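Local coordinates for protein biliverdin reductase (Synechocystis sp., PDB 5B3T) that probably reduces the linear tetrapyrrole biliverdin, a product of heme breakdown, with an NADP(H) cofactor held by its Rossmann fold, at residues Asp76-Ala81 / Ala97-Val102. Residues are numbered along the deposited sequence; the frame is centred on the assembly and turned at random.
Sequences DLVLIA and AGKHVV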
loop_
_atom_site.group_PDB
_atom_site.type_symbol
_atom_site.label_atom_id
_atom_site.label_comp_id
_atom_site.label_asym_id
_atom_site.label_seq_id
_atom_site.Cartn_x
_atom_site.Cartn_y
_atom_site.Cartn_z
ATOM N N ASP A 76 -21.143 8.082 -4.395
ATOM C CA ASP A 76 -20.666 7.734 -5.727
ATOM C C ASP A 76 -19.350 6.970 -5.708
ATOM O O ASP A 76 -19.116 6.137 -6.590
ATOM C CB ASP A 76 -20.484 8.995 -6.580
ATOM C CG ASP A 76 -21.733 9.849 -6.636
ATOM O OD1 ASP A 76 -22.824 9.297 -6.885
ATOM O OD2 ASP A 76 -21.621 11.075 -6.432
ATOM N N LEU A 77 -18.498 7.224 -4.717
ATOM C CA LEU A 77 -17.125 6.740 -4.715
ATOM C C LEU A 77 -16.779 6.203 -3.335
ATOM O O LEU A 77 -17.072 6.847 -2.324
ATOM C CB LEU A 77 -16.166 7.869 -5.114
ATOM C CG LEU A 77 -14.670 7.718 -4.849
ATOM C CD1 LEU A 77 -14.063 6.635 -5.720
ATOM C CD2 LEU A 77 -13.971 9.048 -5.080
ATOM N N VAL A 78 -16.156 5.028 -3.295
ATOM C CA VAL A 78 -15.752 4.387 -2.049
ATOM C C VAL A 78 -14.231 4.367 -1.988
ATOM O O VAL A 78 -13.571 3.817 -2.880
ATOM C CB VAL A 78 -16.323 2.967 -1.924
ATOM C CG1 VAL A 78 -15.777 2.294 -0.673
ATOM C CG2 VAL A 78 -17.842 3.007 -1.889
ATOM N N LEU A 79 -13.681 4.962 -0.933
ATOM C CA LEU A 79 -12.251 4.934 -0.650
ATOM C C LEU A 79 -11.991 3.858 0.400
ATOM O O LEU A 79 -12.566 3.904 1.494
ATOM C CB LEU A 79 -11.775 6.306 -0.169
ATOM C CG LEU A 79 -10.286 6.605 0.042
ATOM C CD1 LEU A 79 -9.792 6.128 1.405
ATOM C CD2 LEU A 79 -9.445 6.003 -1.074
ATOM N N ILE A 80 -11.127 2.901 0.070
ATOM C CA ILE A 80 -10.861 1.747 0.923
ATOM C C ILE A 80 -9.421 1.834 1.413
ATOM O O ILE A 80 -8.479 1.768 0.614
ATOM C CB ILE A 80 -11.107 0.426 0.181
ATOM C CG1 ILE A 80 -12.525 0.388 -0.389
ATOM C CG2 ILE A 80 -10.883 -0.756 1.117
ATOM C CD1 ILE A 80 -12.801 -0.837 -1.236
ATOM N N ALA A 81 -9.251 1.969 2.734
ATOM C CA ALA A 81 -7.930 2.022 3.364
ATOM C C ALA A 81 -8.103 1.546 4.808
ATOM O O ALA A 81 -8.118 2.335 5.755
ATOM C CB ALA A 81 -7.318 3.421 3.306
ATOM N N ALA A 97 -22.353 -2.778 -6.003
ATOM C CA ALA A 97 -23.323 -1.734 -5.696
ATOM C C ALA A 97 -23.210 -0.531 -6.626
ATOM O O ALA A 97 -23.872 0.484 -6.386
ATOM C CB ALA A 97 -23.169 -1.284 -4.241
ATOM N N GLY A 98 -22.389 -0.619 -7.670
ATOM C CA GLY A 98 -22.274 0.463 -8.629
ATOM C C GLY A 98 -21.500 1.664 -8.139
ATOM O O GLY A 98 -21.814 2.794 -8.526
ATOM N N LYS A 99 -20.496 1.457 -7.295
ATOM C CA LYS A 99 -19.660 2.543 -6.805
ATOM C C LYS A 99 -18.305 2.525 -7.499
ATOM O O LYS A 99 -17.802 1.469 -7.890
ATOM C CB LYS A 99 -19.447 2.444 -5.291
ATOM C CG LYS A 99 -20.714 2.308 -4.468
ATOM C CD LYS A 99 -21.701 3.411 -4.787
ATOM C CE LYS A 99 -22.896 3.340 -3.848
ATOM N NZ LYS A 99 -24.023 4.202 -4.300
ATOM N N HIS A 100 -17.725 3.711 -7.657
ATOM C CA HIS A 100 -16.311 3.808 -7.983
ATOM C C HIS A 100 -15.484 3.458 -6.751
ATOM O O HIS A 100 -15.907 3.680 -5.613
ATOM C CB HIS A 100 -15.964 5.215 -8.473
ATOM C CG HIS A 100 -16.735 5.644 -9.683
ATOM N ND1 HIS A 100 -16.545 5.080 -10.927
ATOM C CD2 HIS A 100 -17.696 6.585 -9.840
ATOM C CE1 HIS A 100 -17.356 5.656 -11.797
ATOM N NE2 HIS A 100 -18.067 6.571 -11.162
ATOM N N VAL A 101 -14.299 2.899 -6.980
ATOM C CA VAL A 101 -13.465 2.384 -5.899
ATOM C C VAL A 101 -12.043 2.905 -6.060
ATOM O O VAL A 101 -11.452 2.797 -7.140
ATOM C CB VAL A 101 -13.469 0.844 -5.855
ATOM C CG1 VAL A 101 -12.540 0.343 -4.757
ATOM C CG2 VAL A 101 -14.879 0.315 -5.638
ATOM N N VAL A 102 -11.504 3.476 -4.987
ATOM C CA VAL A 102 -10.084 3.771 -4.865
ATOM C C VAL A 102 -9.576 3.059 -3.622
ATOM O O VAL A 102 -10.193 3.152 -2.554
ATOM C CB VAL A 102 -9.805 5.283 -4.781
ATOM C CG1 VAL A 102 -8.334 5.534 -4.460
ATOM C CG2 VAL A 102 -10.197 5.965 -6.080
HETATM O O HOH W 1 -21.009 5.719 -8.772
#
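Val78 sits between His100 and Val102 and makes one backbone hydrogen bond to each: Val78 N gives to His100 O at 2.7 Å, and Val78 O takes Val102 N. Ile80 N repeats the pattern on Val102 O. The strands pair in parallel, Leu77 with His100, Val78 with Val101 and Leu79 with Val102, their axes 22° apart. The close packing lies along this paired part. On one face Val102 fits between two leucines: its CG2 meets Leu77 CD1 at 3.9 Å and its CG1 meets Leu79 CD2 at 3.6 Å. With CG anti to the backbone N (chi1 -173°), Leu79 carries CD2 over to the other strand, where it also meets the Val102 carbonyl oxygen. Leu77 CD1 reaches on to His100 CB at 3.6 Å. On the other face Ile80 CD1 touches Val101 CG1, and Val78 CG2 lies against the CB and CG of Lys99. The Asp76 end is looser and wetter. Here Asp76 O takes His100 N at 3.0 Å and also a water, which donates a second bond to Gly98 O and so bridges the two segments where they part. The polar ends turn elsewhere: Asp76 forms a salt bridge with Arg15, His100 ND1 bonds Leu127 N, and Lys99, its chain bent at chi2 (-54°), carries NZ to the carbonyls of Asp72 and Ile75. Gly98, at positive phi, closes helix 87-96 in a Schellman motif just before the strand starts. The two strands, joined by that helix, form a beta-alpha-beta unit of the Rossmann domain, with 77-80 the middle strand of the five-stranded parallel sheet: strand 14-19 bonds its far edge, helix 87-96 packs on Ile80 and Val101, and helices 23-34 and 283-300 cover the face of Leu77 and Val102.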